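Local coordinates for putative drug/sodium antiporter (Escherichia coli, PDB 4Z3N), which probably works as a membrane antiporter of the MATE family that moves the genotoxin colibactin across the cell membrane, at residues S27-L32 with A336-F341; R34-M39 with M306-T311; L174-G179 with A312-V317; Y300-P305 with S342-L347; L391-Y396 with V406-M411. All coordinates share one frame; numbering follows the deposited sequence.

Contact 1 of 5, residues S27-L32 with A336-F341; sequences SLYKLL and AVALAF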
# COMPACT_ATOMS: atom_id res chain seq x y z
N SER A 27 27.37 -1.20 -0.11
CA SER A 27 26.77 -0.80 1.16
C SER A 27 25.24 -0.89 1.09
O SER A 27 24.59 -0.29 0.22
CB SER A 27 27.20 0.62 1.52
OG SER A 27 26.43 1.13 2.59
N LEU A 28 24.66 -1.65 2.01
CA LEU A 28 23.24 -1.89 1.96
C LEU A 28 22.45 -0.62 2.25
O LEU A 28 21.40 -0.39 1.63
CB LEU A 28 22.85 -3.00 2.93
CG LEU A 28 23.28 -4.37 2.40
CD1 LEU A 28 23.14 -5.40 3.48
CD2 LEU A 28 22.47 -4.75 1.16
N TYR A 29 22.95 0.23 3.14
CA TYR A 29 22.25 1.48 3.46
C TYR A 29 22.18 2.39 2.26
O TYR A 29 21.11 2.90 1.94
CB TYR A 29 22.89 2.20 4.64
CG TYR A 29 22.78 1.41 5.92
CD1 TYR A 29 21.55 1.19 6.50
CD2 TYR A 29 23.91 0.87 6.52
CE1 TYR A 29 21.44 0.45 7.66
CE2 TYR A 29 23.82 0.13 7.68
CZ TYR A 29 22.58 -0.07 8.25
OH TYR A 29 22.45 -0.80 9.40
N LYS A 30 23.31 2.60 1.59
CA LYS A 30 23.36 3.37 0.35
C LYS A 30 22.44 2.75 -0.72
O LYS A 30 21.67 3.44 -1.39
CB LYS A 30 24.80 3.48 -0.19
CG LYS A 30 25.76 4.26 0.72
CD LYS A 30 25.11 5.56 1.22
CE LYS A 30 25.92 6.20 2.35
NZ LYS A 30 25.23 6.13 3.69
N LEU A 31 22.53 1.43 -0.86
CA LEU A 31 21.73 0.72 -1.84
C LEU A 31 20.22 0.88 -1.59
O LEU A 31 19.48 1.25 -2.50
CB LEU A 31 22.13 -0.76 -1.86
CG LEU A 31 21.30 -1.66 -2.77
CD1 LEU A 31 21.34 -1.21 -4.24
CD2 LEU A 31 21.71 -3.15 -2.60
N LEU A 32 19.75 0.63 -0.37
CA LEU A 32 18.33 0.78 -0.06
C LEU A 32 17.82 2.23 -0.18
O LEU A 32 16.69 2.46 -0.63
CB LEU A 32 18.03 0.25 1.34
CG LEU A 32 18.05 -1.27 1.52
CD1 LEU A 32 18.04 -1.61 3.00
CD2 LEU A 32 16.88 -1.92 0.81
N ALA A 336 17.29 -2.32 6.23
CA ALA A 336 15.95 -1.75 6.05
C ALA A 336 15.25 -1.46 7.38
O ALA A 336 14.66 -0.39 7.55
CB ALA A 336 15.10 -2.68 5.20
N VAL A 337 15.28 -2.41 8.32
CA VAL A 337 14.61 -2.18 9.61
C VAL A 337 15.28 -0.98 10.31
O VAL A 337 14.60 -0.14 10.89
CB VAL A 337 14.63 -3.43 10.54
CG1 VAL A 337 14.23 -3.04 11.95
CG2 VAL A 337 13.71 -4.53 10.03
N ALA A 338 16.62 -0.91 10.24
CA ALA A 338 17.35 0.19 10.84
C ALA A 338 16.94 1.53 10.23
O ALA A 338 16.67 2.49 10.95
CB ALA A 338 18.84 -0.02 10.70
N LEU A 339 16.85 1.60 8.91
CA LEU A 339 16.40 2.85 8.27
C LEU A 339 14.96 3.21 8.64
O LEU A 339 14.69 4.33 9.10
CB LEU A 339 16.52 2.77 6.75
CG LEU A 339 17.95 2.67 6.23
CD1 LEU A 339 17.93 2.34 4.72
CD2 LEU A 339 18.74 3.96 6.56
N ALA A 340 14.06 2.25 8.43
CA ALA A 340 12.62 2.45 8.61
C ALA A 340 12.27 2.77 10.04
O ALA A 340 11.49 3.67 10.31
CB ALA A 340 11.85 1.22 8.15
N PHE A 341 12.84 2.02 10.95
CA PHE A 341 12.56 2.25 12.36
C PHE A 341 12.99 3.69 12.72
O PHE A 341 12.26 4.42 13.36
CB PHE A 341 13.30 1.21 13.22
CG PHE A 341 12.85 1.17 14.64
CD1 PHE A 341 13.30 2.10 15.55
CD2 PHE A 341 11.98 0.19 15.06
CE1 PHE A 341 12.88 2.05 16.86
CE2 PHE A 341 11.54 0.14 16.37
CZ PHE A 341 12.00 1.07 17.27

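Contact 2 of 5, residues R34-M39 with M306-T311; sequences RMALPM and MLAIAT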
# COMPACT_ATOMS: atom_id res chain seq x y z
N ARG A 34 19.04 4.78 -2.01
CA ARG A 34 19.05 5.32 -3.36
C ARG A 34 17.89 4.76 -4.16
O ARG A 34 17.43 5.37 -5.12
CB ARG A 34 20.36 5.00 -4.05
CG ARG A 34 20.28 3.80 -4.91
CD ARG A 34 21.67 3.29 -5.19
NE ARG A 34 22.08 3.55 -6.56
CZ ARG A 34 23.26 3.22 -7.06
NH1 ARG A 34 24.14 2.61 -6.28
NH2 ARG A 34 23.54 3.50 -8.32
N MET A 35 17.45 3.57 -3.78
CA MET A 35 16.28 2.97 -4.37
C MET A 35 14.99 3.45 -3.73
O MET A 35 13.97 3.61 -4.43
CB MET A 35 16.38 1.46 -4.26
CG MET A 35 17.47 0.89 -5.12
SD MET A 35 17.59 -0.87 -4.87
CE MET A 35 16.10 -1.44 -5.70
N ALA A 36 15.00 3.67 -2.42
CA ALA A 36 13.77 4.03 -1.70
C ALA A 36 13.42 5.50 -1.82
O ALA A 36 12.26 5.84 -1.68
CB ALA A 36 13.86 3.65 -0.24
N LEU A 37 14.41 6.37 -2.04
CA LEU A 37 14.12 7.81 -2.07
C LEU A 37 13.29 8.23 -3.28
O LEU A 37 12.32 8.97 -3.13
CB LEU A 37 15.40 8.63 -2.00
CG LEU A 37 16.01 8.88 -0.62
CD1 LEU A 37 17.04 9.98 -0.70
CD2 LEU A 37 14.95 9.21 0.44
N PRO A 38 13.67 7.76 -4.49
CA PRO A 38 12.85 8.01 -5.68
C PRO A 38 11.43 7.50 -5.51
O PRO A 38 10.49 8.13 -5.99
CB PRO A 38 13.56 7.20 -6.77
CG PRO A 38 14.97 7.10 -6.30
CD PRO A 38 14.92 7.06 -4.81
N MET A 39 11.31 6.37 -4.82
CA MET A 39 10.02 5.72 -4.57
C MET A 39 9.17 6.57 -3.65
O MET A 39 7.95 6.67 -3.81
CB MET A 39 10.21 4.32 -3.97
CG MET A 39 8.91 3.55 -3.83
SD MET A 39 7.97 3.39 -5.37
CE MET A 39 8.95 2.19 -6.26
N MET A 306 8.35 3.97 5.43
CA MET A 306 8.57 2.54 5.59
C MET A 306 8.05 1.72 4.39
O MET A 306 8.59 0.65 4.06
CB MET A 306 7.94 2.08 6.90
CG MET A 306 7.38 0.69 6.90
SD MET A 306 6.00 0.63 8.07
CE MET A 306 6.71 1.42 9.51
N LEU A 307 7.01 2.22 3.73
CA LEU A 307 6.49 1.58 2.53
C LEU A 307 7.48 1.77 1.37
O LEU A 307 7.65 0.89 0.53
CB LEU A 307 5.11 2.12 2.16
CG LEU A 307 3.95 1.88 3.13
CD1 LEU A 307 2.67 2.43 2.58
CD2 LEU A 307 3.79 0.42 3.43
N ALA A 308 8.12 2.94 1.34
CA ALA A 308 9.17 3.23 0.37
C ALA A 308 10.39 2.30 0.50
O ALA A 308 10.87 1.74 -0.49
CB ALA A 308 9.61 4.67 0.51
N ILE A 309 10.91 2.17 1.72
CA ILE A 309 12.00 1.24 2.02
C ILE A 309 11.62 -0.24 1.71
O ILE A 309 12.43 -1.00 1.17
CB ILE A 309 12.44 1.40 3.50
CG1 ILE A 309 12.85 2.85 3.75
CG2 ILE A 309 13.57 0.44 3.85
CD1 ILE A 309 13.19 3.17 5.20
N ALA A 310 10.38 -0.62 2.03
CA ALA A 310 9.85 -1.94 1.72
C ALA A 310 9.98 -2.27 0.25
O ALA A 310 10.33 -3.41 -0.11
CB ALA A 310 8.38 -2.05 2.15
N THR A 311 9.66 -1.29 -0.61
CA THR A 311 9.65 -1.55 -2.04
C THR A 311 11.08 -1.81 -2.48
O THR A 311 11.32 -2.66 -3.34
CB THR A 311 9.03 -0.38 -2.92
OG1 THR A 311 9.83 0.81 -2.84
CG2 THR A 311 7.59 -0.07 -2.56

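Contact 3 of 5, residues L174-G179 with A312-V317; sequences LFQGAG and ALLTVV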
# COMPACT_ATOMS: atom_id res chain seq x y z
N LEU A 174 7.44 -4.23 -13.16
CA LEU A 174 8.53 -4.41 -14.11
C LEU A 174 9.76 -3.56 -13.74
O LEU A 174 10.87 -4.09 -13.58
CB LEU A 174 8.04 -4.09 -15.53
CG LEU A 174 9.01 -4.36 -16.67
CD1 LEU A 174 9.74 -5.62 -16.38
CD2 LEU A 174 8.27 -4.49 -17.98
N PHE A 175 9.58 -2.25 -13.58
CA PHE A 175 10.72 -1.36 -13.33
C PHE A 175 11.25 -1.42 -11.89
O PHE A 175 12.43 -1.15 -11.64
CB PHE A 175 10.34 0.07 -13.70
CG PHE A 175 10.29 0.32 -15.18
CD1 PHE A 175 11.45 0.70 -15.88
CD2 PHE A 175 9.10 0.18 -15.89
CE1 PHE A 175 11.41 0.94 -17.24
CE2 PHE A 175 9.06 0.41 -17.28
CZ PHE A 175 10.21 0.79 -17.95
N GLN A 176 10.39 -1.77 -10.94
CA GLN A 176 10.83 -2.02 -9.58
C GLN A 176 11.64 -3.34 -9.47
O GLN A 176 12.62 -3.41 -8.72
CB GLN A 176 9.62 -2.05 -8.66
CG GLN A 176 9.91 -2.72 -7.34
CD GLN A 176 8.68 -2.89 -6.49
OE1 GLN A 176 7.57 -3.08 -7.00
NE2 GLN A 176 8.86 -2.81 -5.18
N GLY A 177 11.26 -4.36 -10.23
CA GLY A 177 12.01 -5.61 -10.26
C GLY A 177 13.43 -5.44 -10.79
O GLY A 177 14.39 -6.01 -10.25
N ALA A 178 13.57 -4.61 -11.82
CA ALA A 178 14.86 -4.30 -12.42
C ALA A 178 15.66 -3.26 -11.63
O ALA A 178 16.74 -2.87 -12.05
CB ALA A 178 14.67 -3.81 -13.84
N GLY A 179 15.11 -2.79 -10.52
CA GLY A 179 15.76 -1.77 -9.72
C GLY A 179 15.86 -0.41 -10.39
O GLY A 179 16.66 0.44 -9.99
N ALA A 312 12.02 -1.08 -1.86
CA ALA A 312 13.45 -1.17 -2.21
C ALA A 312 14.01 -2.51 -1.78
O ALA A 312 14.90 -3.06 -2.42
CB ALA A 312 14.24 -0.04 -1.55
N LEU A 313 13.45 -3.03 -0.69
CA LEU A 313 13.93 -4.24 -0.06
C LEU A 313 13.51 -5.47 -0.85
O LEU A 313 14.22 -6.47 -0.86
CB LEU A 313 13.41 -4.34 1.38
CG LEU A 313 13.83 -5.62 2.11
CD1 LEU A 313 15.36 -5.66 2.37
CD2 LEU A 313 13.06 -5.78 3.38
N LEU A 314 12.35 -5.39 -1.49
CA LEU A 314 11.86 -6.47 -2.34
C LEU A 314 12.86 -6.77 -3.48
O LEU A 314 13.28 -7.92 -3.71
CB LEU A 314 10.47 -6.12 -2.91
CG LEU A 314 9.83 -7.26 -3.70
CD1 LEU A 314 8.81 -7.96 -2.86
CD2 LEU A 314 9.22 -6.77 -4.99
N THR A 315 13.27 -5.72 -4.17
CA THR A 315 14.29 -5.82 -5.20
C THR A 315 15.64 -6.36 -4.71
O THR A 315 16.26 -7.19 -5.39
CB THR A 315 14.52 -4.48 -5.81
OG1 THR A 315 13.24 -3.86 -6.00
CG2 THR A 315 15.25 -4.63 -7.12
N VAL A 316 16.08 -5.88 -3.55
CA VAL A 316 17.38 -6.28 -3.02
C VAL A 316 17.33 -7.72 -2.49
O VAL A 316 18.25 -8.51 -2.73
CB VAL A 316 17.85 -5.33 -1.91
CG1 VAL A 316 19.08 -5.89 -1.21
CG2 VAL A 316 18.14 -3.95 -2.49
N VAL A 317 16.25 -8.07 -1.79
CA VAL A 317 16.08 -9.44 -1.32
C VAL A 317 15.86 -10.36 -2.50
O VAL A 317 16.51 -11.40 -2.61
CB VAL A 317 14.91 -9.59 -0.34
CG1 VAL A 317 14.67 -11.08 0.00
CG2 VAL A 317 15.15 -8.75 0.93

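Contact 4 of 5, residues Y300-P305 with S342-L347; sequences YFIITP and SIVLVL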
# COMPACT_ATOMS: atom_id res chain seq x y z
N TYR A 300 -1.06 7.79 8.61
CA TYR A 300 -0.71 7.12 7.37
C TYR A 300 0.54 7.73 6.71
O TYR A 300 1.42 6.98 6.25
CB TYR A 300 -1.89 7.16 6.39
CG TYR A 300 -1.51 6.46 5.11
CD1 TYR A 300 -1.55 5.09 5.02
CD2 TYR A 300 -1.04 7.18 4.01
CE1 TYR A 300 -1.16 4.44 3.86
CE2 TYR A 300 -0.65 6.54 2.85
CZ TYR A 300 -0.71 5.17 2.79
OH TYR A 300 -0.34 4.51 1.64
N PHE A 301 0.63 9.06 6.67
CA PHE A 301 1.82 9.71 6.14
C PHE A 301 3.10 9.29 6.90
O PHE A 301 4.15 9.12 6.30
CB PHE A 301 1.70 11.24 6.17
CG PHE A 301 3.05 11.94 6.14
CD1 PHE A 301 3.83 11.92 4.98
CD2 PHE A 301 3.55 12.58 7.28
CE1 PHE A 301 5.09 12.54 4.95
CE2 PHE A 301 4.79 13.20 7.25
CZ PHE A 301 5.57 13.18 6.08
N ILE A 302 3.00 9.15 8.21
CA ILE A 302 4.15 8.81 9.04
C ILE A 302 4.73 7.46 8.63
O ILE A 302 5.94 7.19 8.74
CB ILE A 302 3.77 8.77 10.54
CG1 ILE A 302 3.52 10.19 11.06
CG2 ILE A 302 4.85 8.05 11.37
CD1 ILE A 302 2.90 10.21 12.44
N ILE A 303 3.84 6.62 8.13
CA ILE A 303 4.18 5.24 7.85
C ILE A 303 4.74 5.08 6.42
O ILE A 303 5.33 4.05 6.09
CB ILE A 303 2.91 4.37 8.10
CG1 ILE A 303 2.56 4.39 9.58
CG2 ILE A 303 3.01 2.97 7.52
CD1 ILE A 303 1.21 3.80 9.89
N THR A 304 4.58 6.12 5.60
CA THR A 304 4.89 6.01 4.17
C THR A 304 6.39 5.79 3.89
O THR A 304 6.72 5.04 2.98
CB THR A 304 4.38 7.25 3.35
OG1 THR A 304 4.67 8.47 4.04
CG2 THR A 304 2.89 7.17 3.13
N PRO A 305 7.29 6.42 4.66
CA PRO A 305 8.73 6.17 4.45
C PRO A 305 9.11 4.69 4.62
O PRO A 305 10.07 4.22 4.01
CB PRO A 305 9.40 7.05 5.53
CG PRO A 305 8.35 7.35 6.50
CD PRO A 305 7.07 7.39 5.74
N SER A 342 14.17 4.08 12.27
CA SER A 342 14.76 5.34 12.68
C SER A 342 13.96 6.53 12.21
O SER A 342 13.65 7.42 12.99
CB SER A 342 16.20 5.44 12.17
OG SER A 342 17.06 4.68 12.99
N ILE A 343 13.66 6.55 10.92
CA ILE A 343 12.79 7.57 10.36
C ILE A 343 11.39 7.61 11.00
O ILE A 343 10.93 8.68 11.40
CB ILE A 343 12.64 7.37 8.85
CG1 ILE A 343 14.02 7.14 8.23
CG2 ILE A 343 11.84 8.54 8.22
CD1 ILE A 343 14.06 7.12 6.72
N VAL A 344 10.72 6.46 11.11
CA VAL A 344 9.35 6.47 11.62
C VAL A 344 9.30 6.88 13.11
O VAL A 344 8.34 7.53 13.54
CB VAL A 344 8.65 5.10 11.44
CG1 VAL A 344 7.35 5.07 12.22
CG2 VAL A 344 8.38 4.82 9.98
N LEU A 345 10.33 6.53 13.88
CA LEU A 345 10.39 6.93 15.27
C LEU A 345 10.39 8.47 15.42
O LEU A 345 9.64 9.04 16.25
CB LEU A 345 11.61 6.33 15.94
CG LEU A 345 11.90 6.79 17.38
CD1 LEU A 345 10.83 6.22 18.33
CD2 LEU A 345 13.34 6.41 17.80
N VAL A 346 11.22 9.14 14.61
CA VAL A 346 11.23 10.60 14.53
C VAL A 346 9.86 11.19 14.14
O VAL A 346 9.37 12.11 14.79
CB VAL A 346 12.32 11.08 13.53
CG1 VAL A 346 12.22 12.60 13.30
CG2 VAL A 346 13.68 10.69 14.06
N LEU A 347 9.24 10.66 13.09
CA LEU A 347 7.95 11.18 12.66
C LEU A 347 6.87 10.93 13.71
O LEU A 347 5.96 11.74 13.90
CB LEU A 347 7.54 10.56 11.32
CG LEU A 347 8.44 11.03 10.18
CD1 LEU A 347 7.96 10.45 8.88
CD2 LEU A 347 8.41 12.53 10.12

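Contact 5 of 5, residues L391-Y396 with V406-M411; sequences LASEYY and VLLTLM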
# COMPACT_ATOMS: atom_id res chain seq x y z
N LEU A 391 8.33 -5.21 7.14
CA LEU A 391 9.49 -5.53 6.29
C LEU A 391 9.75 -7.04 6.25
O LEU A 391 10.14 -7.59 5.21
CB LEU A 391 10.74 -4.78 6.77
CG LEU A 391 10.71 -3.25 6.58
CD1 LEU A 391 11.92 -2.54 7.24
CD2 LEU A 391 10.57 -2.86 5.09
N ALA A 392 9.53 -7.73 7.37
CA ALA A 392 9.59 -9.19 7.35
C ALA A 392 8.63 -9.77 6.31
O ALA A 392 8.97 -10.76 5.64
CB ALA A 392 9.28 -9.77 8.74
N SER A 393 7.45 -9.17 6.15
CA SER A 393 6.48 -9.60 5.13
C SER A 393 6.97 -9.41 3.70
O SER A 393 6.75 -10.24 2.82
CB SER A 393 5.15 -8.87 5.29
OG SER A 393 4.40 -9.44 6.33
N GLU A 394 7.63 -8.28 3.47
CA GLU A 394 8.21 -7.97 2.18
C GLU A 394 9.27 -9.02 1.81
O GLU A 394 9.34 -9.45 0.66
CB GLU A 394 8.81 -6.56 2.21
CG GLU A 394 8.90 -5.86 0.86
CD GLU A 394 7.52 -5.49 0.32
OE1 GLU A 394 6.52 -5.87 0.97
OE2 GLU A 394 7.43 -4.82 -0.75
N TYR A 395 10.08 -9.42 2.80
CA TYR A 395 11.15 -10.41 2.62
C TYR A 395 10.62 -11.77 2.13
O TYR A 395 11.17 -12.38 1.20
CB TYR A 395 11.93 -10.58 3.94
CG TYR A 395 13.07 -11.59 3.88
CD1 TYR A 395 12.84 -12.94 4.09
CD2 TYR A 395 14.37 -11.19 3.60
CE1 TYR A 395 13.85 -13.86 4.03
CE2 TYR A 395 15.40 -12.11 3.54
CZ TYR A 395 15.13 -13.45 3.76
OH TYR A 395 16.14 -14.41 3.71
N TYR A 396 9.56 -12.26 2.74
CA TYR A 396 8.97 -13.51 2.31
C TYR A 396 8.32 -13.40 0.93
O TYR A 396 8.33 -14.34 0.14
CB TYR A 396 7.97 -13.99 3.35
CG TYR A 396 8.68 -14.52 4.57
CD1 TYR A 396 9.45 -15.67 4.50
CD2 TYR A 396 8.60 -13.85 5.78
CE1 TYR A 396 10.12 -16.16 5.61
CE2 TYR A 396 9.26 -14.33 6.89
CZ TYR A 396 10.02 -15.47 6.81
OH TYR A 396 10.66 -15.93 7.94
N VAL A 406 1.64 -13.62 5.18
CA VAL A 406 0.28 -13.57 5.71
C VAL A 406 0.25 -13.88 7.21
O VAL A 406 -0.46 -13.23 7.96
CB VAL A 406 -0.64 -14.53 4.95
CG1 VAL A 406 -2.05 -14.56 5.58
CG2 VAL A 406 -0.69 -14.14 3.48
N LEU A 407 1.07 -14.84 7.63
CA LEU A 407 1.22 -15.15 9.05
C LEU A 407 1.56 -13.91 9.90
O LEU A 407 1.03 -13.74 10.99
CB LEU A 407 2.30 -16.21 9.24
CG LEU A 407 2.61 -16.48 10.71
CD1 LEU A 407 1.35 -16.92 11.51
CD2 LEU A 407 3.78 -17.49 10.86
N LEU A 408 2.45 -13.06 9.39
CA LEU A 408 2.88 -11.89 10.15
C LEU A 408 1.82 -10.80 10.13
O LEU A 408 1.63 -10.07 11.11
CB LEU A 408 4.21 -11.37 9.61
CG LEU A 408 5.42 -12.24 9.98
CD1 LEU A 408 6.64 -11.92 9.11
CD2 LEU A 408 5.75 -12.11 11.46
N THR A 409 1.10 -10.69 9.03
CA THR A 409 0.03 -9.71 8.94
C THR A 409 -1.16 -10.11 9.84
O THR A 409 -1.82 -9.26 10.43
CB THR A 409 -0.41 -9.54 7.50
OG1 THR A 409 0.73 -9.19 6.71
CG2 THR A 409 -1.45 -8.44 7.39
N LEU A 410 -1.41 -11.41 9.94
CA LEU A 410 -2.49 -11.91 10.78
C LEU A 410 -2.15 -11.73 12.23
O LEU A 410 -3.00 -11.42 13.06
CB LEU A 410 -2.75 -13.38 10.49
CG LEU A 410 -3.49 -13.67 9.20
CD1 LEU A 410 -3.58 -15.17 8.98
CD2 LEU A 410 -4.87 -13.03 9.26
N MET A 411 -0.88 -11.96 12.53
CA MET A 411 -0.36 -11.83 13.87
C MET A 411 -0.42 -10.38 14.31
O MET A 411 -0.59 -10.09 15.49
CB MET A 411 1.07 -12.35 13.94
CG MET A 411 1.61 -12.54 15.36
SD MET A 411 0.87 -13.97 16.19
CE MET A 411 0.05 -14.73 14.79
O HOH W 1 3.03 -7.39 7.85

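Contact 1 of 5, residues S27-L32 with A336-F341
The contact between residues 27-32, at the start of helix 28-56, and residues 336-341 of helix 326-358 is apolar in character. The axes of helices 28-32 and 336-341 come no closer than 10.3 Å and cross at -62°, so side chains have to span the gap. Aromatic contacts come first. Tyr29 carries CG anti to its carbonyl carbon (chi1 -65°), and its ring presents an edge to the other helix: Leu339 CG lies in the ring plane, 3.9 Å from Tyr29 CD1. Farther along the same edge, Tyr29 CE1 is 4.0 Å from Ala338 CB, and the hydroxyl end also rests against that methyl. The Tyr29 and Leu339 side chains cross obliquely.

Aliphatic contacts make up the deeper half. Leu32, again with CG anti to the carbonyl carbon, places CD1 3.8 Å from Ala336 CB, beside the backbone of that residue. Its own CB meets Leu339 CD1 at 4.0 Å, so the branched end of Leu339 sits against both Leu32 and Tyr29. Ala335 extends this surface and also touches both residues, while Ile309 of helix 286-322 backs Ala336 and Leu339. The 243 Å² buried is almost wholly hydrocarbon, the Tyr29 hydroxyl and the Ala336 backbone N meeting carbon across it; the chemistry implies that dispersion and shape complementarity carry this contact, without a directional bond to fix the crossing angle.

Contact 2 of 5, residues R34-M39 with M306-T311
Ala36 and Met39, one turn apart on helix 28-56, each have 52 Å² buried here, and both CB atoms point at helix 286-322. The axes of helices 34-39 and 306-311 approach to 7.9 Å at an angle of 129°, and the small residues on either helix fit that spacing. Ala36 sits at the closest point, its CA 5.0 Å from that of Ile309. Its methyl lies against backbone: Ala36 CB is 3.6 Å from Ala308 O and 3.8 Å from Ile309 CA. Ala308 does the same in reverse: its CB is 3.6 Å from Ala36 O.

Met39 has CG anti to the backbone N (chi1 -174°) and then bends at chi2 and chi3, so the chain curls round and meets Thr311 tip to tip. Met39 CG, at 3.1 Å, is its nearest atom to Thr311 OG1, with CE curling back to the same oxygen. That hydroxyl is already engaged: Thr311 OG1 occupies the crowded position between N and carbonyl carbon and donates to Ala308 O at 2.7 Å. The bond lies in the carbonyl plane on a lone pair, with a C=O...donor angle of 134°. It ties the hydroxyl to its own helix while thioether carbons pack over it. Beyond the pair, Pro38, where helix 28-56 kinks, and Met39 rest on helix 181-204, Ala310 touches Leu391 and Glu394 of helix 382-399, and Ile309 packs on helix 326-358.

Contact 3 of 5, residues L174-G179 with A312-V317
Walking along residues 312-317 of helix 286-322, the first side chain to meet the end of helix 162-177 is Leu314. Its CG is anti to the backbone N, and the CD2 methyl reaches the amide of Gln176, 4.0 Å from Gln176 NE2; the two side chains cross at about a right angle. The amide's polar atoms have other partners, Gln89 NE2 for OE1 and Thr311 O for NE2, so Leu314 packs against a group fixed at both ends.

Thr315 follows and carries the contact, its CA 5.6 Å from that of Gly177. With OG1 anti to the carbonyl carbon (chi1 -42°), Thr315 OG1 donates to Gln176 O at 2.8 Å. The donor stands above the carbonyl plane, 40° out of it, and so is not on a lone pair. Gln176 O also accepts from Gly179 N, at 3.1 Å, and is thus gripped by two donors. Gly179 has positive phi (68°) and closes the helix with a Schellman motif, so the threonine binds a carbonyl of the very turn that ends the helix. The other branch, Thr315 CG2, lies 3.5 Å from Gly177 O and 3.9 Å from Gly179 N, a close approach to bare backbone where glycines bring no side chain. Gln319 NE2, one turn on, bonds to Gly177 O.

Around this junction, Ala312 and Thr315 touch Met35 of helix 28-56, Leu314 meets Ile90 of helix 75-101 and Glu394 of helix 382-399, and Leu313 lies on helix 326-358.

Contact 4 of 5, residues Y300-P305 with S342-L347
Helices 300-305 and 342-347 run nearly antiparallel, at 159° with axes 8.7 Å apart at closest approach, and helix 286-322 is kinked here because the N of Pro305 has no bond to the turn before. Ile302 and Leu347 are opposite each other in register, and their side chains slide past one another in opposite directions. Ile302 CG2, anti to the backbone N, lies 3.7 Å from Leu347 CB, and the same methyl meets Val344 CG1 at 4.0 Å, at about a right angle. Val344 CG2 turns instead to the backbone, 3.6 Å from Ile302 O.

Pro305 aims its ring at the partner helix. Its CG meets Leu347 CD1 tip to tip at 3.9 Å, while Pro305 CB is 3.9 Å from Ile343 CG2, the two side chains crossing obliquely. Leu347, with 84 Å² buried, therefore reaches from Ile302 to the proline. Phe40 of helix 28-56 also touches Pro305, and Leu383 and Pro384 touch Val344. Since helix 326-358 directly follows helix 286-322, the arrangement is that of an antiparallel transmembrane helical hairpin, here in the C-terminal half of a MATE fold and packed across a proline kink.

Contact 5 of 5, residues L391-Y396 with V406-M411
Two consecutive helices of the C-terminal half, 382-399 and 402-413, fold back on each other as a helical hairpin, and residues 391-396 and 406-411 form part of its inner face. Their axes come within 9.0 Å at 160° between directions, and the nearest CA atoms are those of Ser393 and Leu408, 6.6 Å apart. Leu408 does most of the apolar work. Its CB points at the partner helix and CG is anti to the carbonyl carbon (chi1 -74°), which extends CD1 between two residues one turn apart. Leu408 CD1 is 3.4 Å from Ala392 CB; at 4.2 Å it also meets Tyr396 CE2, lying at the ring edge near the ring plane.

Two residues separate the helices of the hairpin, and polar groups meet across it as well: Ser405 OG bonds to Ser393 O, and Ser405 O is bonded to Thr409 OG1. The hydroxyls of Ser393 and Thr409 stand 3.7 Å apart (OG to OG1) and are joined through one water, which lies 2.9 Å from Ser393 OG and 3.1 Å from Thr409 OG1. Both oxygens sit anti to their carbonyl carbons, so each leans back beside its own backbone N. The water thus supplies a polar bridge between buried side chains, next to the methylene of Leu408, whose CB is 3.8 Å from Ser393 OG. Leu449 of helix 432-453 packs against Leu408, and Met266 and Ile269 of helix 250-284 against Thr409.

How the contacts relate
Helix 286-322 is the common thread, entering contact 4, contact 2 and contact 3 through three successive six-residue pieces. Centres of contacts 2 and 3 are about 10 Å apart, those of contacts 3 and 4 about 21 Å. Helix 28-56 serves contacts 1 and 2, whose centres are also about 10 Å apart, and helix 326-358 serves contacts 1 and 4. Contacts 1, 2 and 3 bring N-terminal helices against the C-terminal half, with well over a hundred residues between partners; contacts 4 and 5 are local hairpins within that half. Contact 5 comes last along the chain, yet its Leu391 touches contacts 1, 2 and 3, and Glu394 contacts 2 and 3. Together they place helix 286-322 where the two halves of the transporter meet.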